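Local coordinates for protein meso-diaminopimelate dehydrogenase (Clostridium tetani, PDB 3WGY) that catalyses, in its natural form, the reversible NADP-dependent oxidative deamination of meso-diaminopimelate, and is studied here as a variant with six substitutions, bound to a branched 2-oxo acid, at residues H96-I99 / P100-F103; G122-P125 / G126-L130; T236-E239 / L240-H244. The protein carries 6 engineered substitutions. All coordinates share one frame; numbering follows the deposited sequence.

In the fold
Followed from the N terminus, the three contacts come in series, none nested in or crossing another, and each is a local turn. Interaction 1 (96-103) joins the loop after strand 88-90 to helix 99-113, beside the parallel sheet of the Rossmann-like nucleotide-binding domain. Interaction 2 (122-130) follows the next strand of that sheet, 116-118, and makes the wide turn that leads into the helix running on to 138. The two touch where His96 CE1 packs 3.3 Å from Asp124 OD1, and both reach the second subunit. Interaction 3 (236-244) is a short surface helix of the mixed sheet's domain, its nearest atoms about 15 Å from those of interaction 2.

Interaction 1 of 3, residues H96-I99 / P100-F103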
loop_
_atom_site.group_PDB
_atom_site.type_symbol
_atom_site.label_atom_id
_atom_site.label_comp_id
_atom_site.label_asym_id
_atom_site.label_seq_id
_atom_site.Cartn_x
_atom_site.Cartn_y
_atom_site.Cartn_z
ATOM N N HIS B 96 14.137 -14.746 2.542
ATOM C CA HIS B 96 14.622 -13.568 1.831
ATOM C C HIS B 96 15.993 -13.735 1.184
ATOM O O HIS B 96 16.188 -13.371 0.021
ATOM C CB HIS B 96 14.649 -12.372 2.781
ATOM C CG HIS B 96 13.289 -11.936 3.244
ATOM N ND1 HIS B 96 12.415 -11.245 2.426
ATOM C CD2 HIS B 96 12.656 -12.096 4.429
ATOM C CE1 HIS B 96 11.304 -10.995 3.094
ATOM N NE2 HIS B 96 11.424 -11.502 4.309
ATOM N N GLY B 97 16.942 -14.283 1.939
ATOM C CA GLY B 97 18.283 -14.474 1.418
ATOM C C GLY B 97 18.365 -15.426 0.239
ATOM O O GLY B 97 19.213 -15.264 -0.635
ATOM N N ARG B 98 17.488 -16.421 0.202
ATOM C CA ARG B 98 17.506 -17.383 -0.889
ATOM C C ARG B 98 16.472 -17.078 -1.970
ATOM O O ARG B 98 16.314 -17.852 -2.909
ATOM C CB ARG B 98 17.284 -18.798 -0.344
ATOM C CG ARG B 98 18.446 -19.341 0.489
ATOM C CD ARG B 98 19.667 -19.644 -0.384
ATOM N NE ARG B 98 19.894 -21.079 -0.564
ATOM C CZ ARG B 98 20.317 -21.900 0.398
ATOM N NH1 ARG B 98 20.496 -23.191 0.145
ATOM N NH2 ARG B 98 20.568 -21.432 1.614
ATOM N N ILE B 99 15.777 -15.949 -1.843
ATOM C CA ILE B 99 14.761 -15.574 -2.823
ATOM C C ILE B 99 15.299 -15.469 -4.255
ATOM O O ILE B 99 14.697 -16.003 -5.186
ATOM C CB ILE B 99 14.047 -14.247 -2.415
ATOM C CG1 ILE B 99 12.919 -14.560 -1.430
ATOM C CG2 ILE B 99 13.489 -13.533 -3.641
ATOM C CD1 ILE B 99 12.102 -13.350 -0.996
ATOM N N PRO B 100 16.435 -14.779 -4.454
ATOM C CA PRO B 100 16.987 -14.653 -5.808
ATOM C C PRO B 100 17.140 -16.010 -6.490
ATOM O O PRO B 100 16.806 -16.171 -7.663
ATOM C CB PRO B 100 18.334 -13.979 -5.565
ATOM C CG PRO B 100 18.040 -13.089 -4.399
ATOM C CD PRO B 100 17.240 -14.005 -3.490
ATOM N N GLN B 101 17.640 -16.981 -5.734
ATOM C CA GLN B 101 17.859 -18.330 -6.241
ATOM C C GLN B 101 16.554 -19.067 -6.513
ATOM O O GLN B 101 16.444 -19.806 -7.492
ATOM C CB GLN B 101 18.695 -19.126 -5.237
ATOM C CG GLN B 101 19.068 -20.526 -5.689
ATOM C CD GLN B 101 18.522 -21.599 -4.767
ATOM O OE1 GLN B 101 19.153 -22.634 -4.571
ATOM N NE2 GLN B 101 17.337 -21.360 -4.203
ATOM N N HIS B 102 15.572 -18.878 -5.637
ATOM C CA HIS B 102 14.283 -19.533 -5.800
ATOM C C HIS B 102 13.652 -19.026 -7.088
ATOM O O HIS B 102 13.041 -19.791 -7.839
ATOM C CB HIS B 102 13.378 -19.212 -4.609
ATOM C CG HIS B 102 12.045 -19.898 -4.659
ATOM N ND1 HIS B 102 11.914 -21.273 -4.642
ATOM C CD2 HIS B 102 10.787 -19.399 -4.706
ATOM C CE1 HIS B 102 10.632 -21.589 -4.675
ATOM N NE2 HIS B 102 9.928 -20.470 -4.716
ATOM N N PHE B 103 13.818 -17.730 -7.339
ATOM C CA PHE B 103 13.272 -17.106 -8.536
ATOM C C PHE B 103 13.820 -17.769 -9.796
ATOM O O PHE B 103 13.060 -18.219 -10.653
ATOM C CB PHE B 103 13.615 -15.614 -8.565
ATOM C CG PHE B 103 12.959 -14.874 -9.692
ATOM C CD1 PHE B 103 11.594 -14.618 -9.665
ATOM C CD2 PHE B 103 13.693 -14.479 -10.804
ATOM C CE1 PHE B 103 10.964 -13.983 -10.730
ATOM C CE2 PHE B 103 13.075 -13.844 -11.880
ATOM C CZ PHE B 103 11.705 -13.595 -11.840
#
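At the start of helix 99-113, a single turn of 3-10 helix runs straight into the alpha-helix, and the contact between 96-99 and 100-103 is the first alpha turn. Arg98 O accepts from His102 N at 3.0 Å. One residue on, Ile99 O accepts from Phe103 N at 2.9 Å. The preceding 3-10 turn is closed by Ile99 N, which bonds to His96 O. Pro100 has no N-H to donate, which costs nothing in a first turn: His96 O already has Ile99 N as its donor, and Pro100 CD lies 3.7 Å from that oxygen. Pro100 CD is also 3.4 Å from Ile99 CB, a closeness imposed by the peptide link between the two residues. The helix belongs to the Rossmann-like domain, in the connection between the parallel strands 88-90 and 116-118. Gln101, with CG anti to the backbone N (chi1 -176°) and a bend at chi2, carries OE1 to the edge of the Arg98 guanidinium, near its plane but still 4.4 Å from NE. His102 CB lies 3.5 Å from Ile99 O, whereas its ring leads away to stack on Phe93 and give NE2 a hydrogen-bonding partner in Asp91. At the subunit interface, His96 ND1 is hydrogen-bonded to Leu326 O of the second subunit, and the Phe103 ring meets Arg322 of that subunit in a cation-pi contact.

Interaction 2 of 3, residues G122-P125 / G126-L130; sequences GWDP and GLFSL
Between Gly122 and Phe128 the backbone makes an irregular, pi-type wide turn with a cis peptide before Pro125, in which Leu127 N bonds to Gly122 O at 2.8 Å and Phe128 N to Trp123 O at 2.6 Å. Gly126 adds a CA-H...O contact to the same Gly122 oxygen, 3.0 Å from its CA. The side chains of Trp123 and Phe128 run alongside each other, yet their rings are nearly perpendicular (85°), giving an offset edge-to-face pair. Trp123 CE3 meets the face of Phe128, 3.6 Å from CE2. Trp123 CG sits between its backbone N and carbonyl carbon (chi1 54°), a torsion that turns the indole edge onto the Phe128 ring. This wide turn, from which the chain passes into regular helical backbone angles at Leu127, packs against strand 264-273, where Phe269 and Leu271 touch Phe128. Asp124 crosses the Phe128 side chain at about a right angle, placing OD2 at the ring edge, 3.3 Å from CD2; that oxygen also takes a salt bridge from Arg132 and a hydrogen bond from Trp148. Ser129 OG accepts from Gly126 N at 2.9 Å, and it is hydrogen-bonded to the terminal carboxylate of Leu326 of the second subunit.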
loop_
_atom_site.group_PDB
_atom_site.type_symbol
_atom_site.label_atom_id
_atom_site.label_comp_id
_atom_site.label_asym_id
_atom_site.label_seq_id
_atom_site.Cartn_x
_atom_site.Cartn_y
_atom_site.Cartn_z
ATOM N N GLY B 122 2.542 -13.041 0.336
ATOM C CA GLY B 122 2.096 -13.179 1.715
ATOM C C GLY B 122 2.211 -11.784 2.308
ATOM O O GLY B 122 2.117 -10.811 1.547
ATOM N N TRP B 123 2.401 -11.643 3.621
ATOM C CA TRP B 123 2.535 -10.289 4.150
ATOM C C TRP B 123 3.996 -9.847 4.175
ATOM O O TRP B 123 4.288 -8.678 3.952
ATOM C CB TRP B 123 1.836 -10.098 5.519
ATOM C CG TRP B 123 2.157 -11.032 6.664
ATOM C CD1 TRP B 123 1.729 -12.321 6.824
ATOM C CD2 TRP B 123 2.869 -10.695 7.869
ATOM N NE1 TRP B 123 2.121 -12.801 8.055
ATOM C CE2 TRP B 123 2.823 -11.827 8.716
ATOM C CE3 TRP B 123 3.539 -9.547 8.313
ATOM C CZ2 TRP B 123 3.420 -11.845 9.983
ATOM C CZ3 TRP B 123 4.133 -9.566 9.578
ATOM C CH2 TRP B 123 4.068 -10.707 10.395
ATOM N N ASP B 124 4.913 -10.777 4.437
ATOM C CA ASP B 124 6.345 -10.469 4.372
ATOM C C ASP B 124 7.141 -11.756 4.274
ATOM O O ASP B 124 7.320 -12.466 5.266
ATOM C CB ASP B 124 6.841 -9.658 5.570
ATOM C CG ASP B 124 8.193 -8.987 5.294
ATOM O OD1 ASP B 124 8.755 -9.209 4.194
ATOM O OD2 ASP B 124 8.695 -8.237 6.163
ATOM N N PRO B 125 7.649 -12.066 3.072
ATOM C CA PRO B 125 7.497 -11.257 1.853
ATOM C C PRO B 125 6.054 -11.129 1.354
ATOM O O PRO B 125 5.180 -11.929 1.701
ATOM C CB PRO B 125 8.387 -11.989 0.852
ATOM C CG PRO B 125 8.183 -13.423 1.248
ATOM C CD PRO B 125 8.304 -13.351 2.762
ATOM N N GLY B 126 5.823 -10.111 0.532
ATOM C CA GLY B 126 4.498 -9.880 -0.006
ATOM C C GLY B 126 4.084 -8.432 0.154
ATOM O O GLY B 126 4.679 -7.538 -0.450
ATOM N N LEU B 127 3.073 -8.189 0.983
ATOM C CA LEU B 127 2.595 -6.826 1.181
ATOM C C LEU B 127 3.668 -5.891 1.738
ATOM O O LEU B 127 3.780 -4.746 1.305
ATOM C CB LEU B 127 1.363 -6.824 2.087
ATOM C CG LEU B 127 0.256 -7.773 1.615
ATOM C CD1 LEU B 127 -0.966 -7.598 2.500
ATOM C CD2 LEU B 127 -0.098 -7.480 0.163
ATOM N N PHE B 128 4.463 -6.363 2.691
ATOM C CA PHE B 128 5.498 -5.502 3.241
ATOM C C PHE B 128 6.514 -5.124 2.175
ATOM O O PHE B 128 6.988 -3.989 2.134
ATOM C CB PHE B 128 6.184 -6.180 4.432
ATOM C CG PHE B 128 5.412 -6.065 5.719
ATOM C CD1 PHE B 128 4.104 -5.599 5.726
ATOM C CD2 PHE B 128 5.989 -6.439 6.922
ATOM C CE1 PHE B 128 3.386 -5.509 6.918
ATOM C CE2 PHE B 128 5.276 -6.350 8.121
ATOM C CZ PHE B 128 3.978 -5.887 8.119
ATOM N N SER B 129 6.827 -6.078 1.301
ATOM C CA SER B 129 7.774 -5.866 0.216
ATOM C C SER B 129 7.276 -4.745 -0.690
ATOM O O SER B 129 8.027 -3.844 -1.046
ATOM C CB SER B 129 7.926 -7.148 -0.615
ATOM O OG SER B 129 8.108 -8.277 0.221
ATOM N N LEU B 130 6.000 -4.814 -1.061
ATOM C CA LEU B 130 5.406 -3.809 -1.935
ATOM C C LEU B 130 5.501 -2.427 -1.313
ATOM O O LEU B 130 5.785 -1.446 -2.001
ATOM C CB LEU B 130 3.932 -4.127 -2.202
ATOM C CG LEU B 130 3.617 -5.270 -3.167
ATOM C CD1 LEU B 130 2.186 -5.758 -2.948
ATOM C CD2 LEU B 130 3.838 -4.779 -4.618
#

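Interaction 3 of 3, residues T236-E239 / L240-H244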
loop_
_atom_site.group_PDB
_atom_site.type_symbol
_atom_site.label_atom_id
_atom_site.label_comp_id
_atom_site.label_asym_id
_atom_site.label_seq_id
_atom_site.Cartn_x
_atom_site.Cartn_y
_atom_site.Cartn_z
ATOM N N THR B 236 2.069 -20.522 34.730
ATOM C CA THR B 236 1.772 -21.946 34.829
ATOM C C THR B 236 1.489 -22.512 33.442
ATOM O O THR B 236 1.343 -21.768 32.470
ATOM C CB THR B 236 0.523 -22.202 35.673
ATOM O OG1 THR B 236 -0.635 -21.799 34.929
ATOM C CG2 THR B 236 0.587 -21.418 36.981
ATOM N N GLU B 237 1.390 -23.832 33.365
ATOM C CA GLU B 237 1.112 -24.508 32.106
ATOM C C GLU B 237 -0.275 -24.097 31.596
ATOM O O GLU B 237 -0.467 -23.898 30.399
ATOM C CB GLU B 237 1.167 -26.024 32.313
ATOM C CG GLU B 237 1.142 -26.844 31.029
ATOM C CD GLU B 237 2.465 -26.805 30.280
ATOM O OE1 GLU B 237 3.487 -27.294 30.816
ATOM O OE2 GLU B 237 2.481 -26.282 29.151
ATOM N N GLU B 238 -1.235 -23.975 32.513
ATOM C CA GLU B 238 -2.599 -23.588 32.165
ATOM C C GLU B 238 -2.654 -22.236 31.447
ATOM O O GLU B 238 -3.269 -22.115 30.384
ATOM C CB GLU B 238 -3.478 -23.522 33.421
ATOM C CG GLU B 238 -4.818 -22.832 33.187
ATOM C CD GLU B 238 -5.693 -22.744 34.432
ATOM O OE1 GLU B 238 -5.240 -22.213 35.466
ATOM O OE2 GLU B 238 -6.852 -23.196 34.373
ATOM N N GLU B 239 -2.013 -21.227 32.034
ATOM C CA GLU B 239 -1.999 -19.887 31.456
ATOM C C GLU B 239 -1.307 -19.892 30.105
ATOM O O GLU B 239 -1.670 -19.122 29.218
ATOM C CB GLU B 239 -1.285 -18.908 32.380
ATOM C CG GLU B 239 -1.706 -18.983 33.826
ATOM C CD GLU B 239 -0.925 -18.012 34.684
ATOM O OE1 GLU B 239 -1.338 -16.836 34.786
ATOM O OE2 GLU B 239 0.119 -18.426 35.233
ATOM N N LEU B 240 -0.302 -20.747 29.950
ATOM C CA LEU B 240 0.401 -20.833 28.678
ATOM C C LEU B 240 -0.572 -21.331 27.597
ATOM O O LEU B 240 -0.707 -20.718 26.535
ATOM C CB LEU B 240 1.594 -21.786 28.789
ATOM C CG LEU B 240 2.535 -21.770 27.585
ATOM C CD1 LEU B 240 3.031 -20.356 27.365
ATOM C CD2 LEU B 240 3.705 -22.714 27.813
ATOM N N LYS B 241 -1.260 -22.435 27.879
ATOM C CA LYS B 241 -2.221 -23.005 26.937
ATOM C C LYS B 241 -3.355 -22.009 26.670
ATOM O O LYS B 241 -3.784 -21.827 25.534
ATOM C CB LYS B 241 -2.795 -24.310 27.506
ATOM C CG LYS B 241 -3.942 -24.925 26.700
ATOM C CD LYS B 241 -3.467 -25.713 25.479
ATOM C CE LYS B 241 -3.443 -27.219 25.730
ATOM N NZ LYS B 241 -2.457 -27.638 26.770
ATOM N N LEU B 242 -3.824 -21.355 27.726
ATOM C CA LEU B 242 -4.919 -20.392 27.619
ATOM C C LEU B 242 -4.626 -19.062 26.936
ATOM O O LEU B 242 -5.422 -18.584 26.137
ATOM C CB LEU B 242 -5.481 -20.076 29.008
ATOM C CG LEU B 242 -6.435 -21.056 29.679
ATOM C CD1 LEU B 242 -6.740 -20.562 31.090
ATOM C CD2 LEU B 242 -7.717 -21.166 28.862
ATOM N N ASN B 243 -3.488 -18.458 27.247
ATOM C CA ASN B 243 -3.204 -17.144 26.699
ATOM C C ASN B 243 -2.047 -17.005 25.713
ATOM O O ASN B 243 -1.698 -15.892 25.322
ATOM C CB ASN B 243 -3.003 -16.178 27.870
ATOM C CG ASN B 243 -4.164 -16.209 28.857
ATOM O OD1 ASN B 243 -5.330 -16.138 28.462
ATOM N ND2 ASN B 243 -3.849 -16.309 30.146
ATOM N N HIS B 244 -1.461 -18.112 25.290
ATOM C CA HIS B 244 -0.325 -18.014 24.388
ATOM C C HIS B 244 -0.387 -18.975 23.229
ATOM O O HIS B 244 0.546 -19.744 22.995
ATOM C CB HIS B 244 0.973 -18.211 25.181
ATOM C CG HIS B 244 1.215 -17.143 26.205
ATOM N ND1 HIS B 244 1.692 -15.891 25.872
ATOM C CD2 HIS B 244 0.985 -17.118 27.540
ATOM C CE1 HIS B 244 1.742 -15.139 26.957
ATOM N NE2 HIS B 244 1.315 -15.860 27.982
#
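Leu242 N donates to Glu238 O and Asn243 N to Glu239 O, both at 2.8 Å, the shortest polar contacts of this short helix. Lys241 N to Glu237 O, at 3.0 Å, and Leu240 N to Thr236 O complete the set, the N-H groups of 240-243 donating back to the carbonyls of 236-239. A capping box of Thr236 and Glu239 covers the N terminus of helix 237-243. Glu239 N donates to Thr236 OG1 at 3.3 Å, almost straight at 174°, while Thr236 N returns a bond to Glu239 OE2 at 2.9 Å, reaching that oxygen on its anti side. The Glu239 carboxylate gets there because CG lies beside its own backbone N (chi1 -47°) and the chain beyond is extended. Along the outer surface, Glu238 and Leu242 lie side by side and point the same way, Glu238 CG touching Leu242 CD1 at 3.6 Å. Towards the sheet, Leu240 CD2 passes 4.0 Å from Glu237 OE2, an oxygen hydrogen-bonded to Asn168. Leu240 packs on Asn168 and Ile170 and on Val204. Beyond the helix end, His244 is hydrogen-bonded to Tyr172 through ND1 and its ring meets Tyr202, so that helix 237-243 lies against strands 166-175 and 197-205 of the mixed sheet.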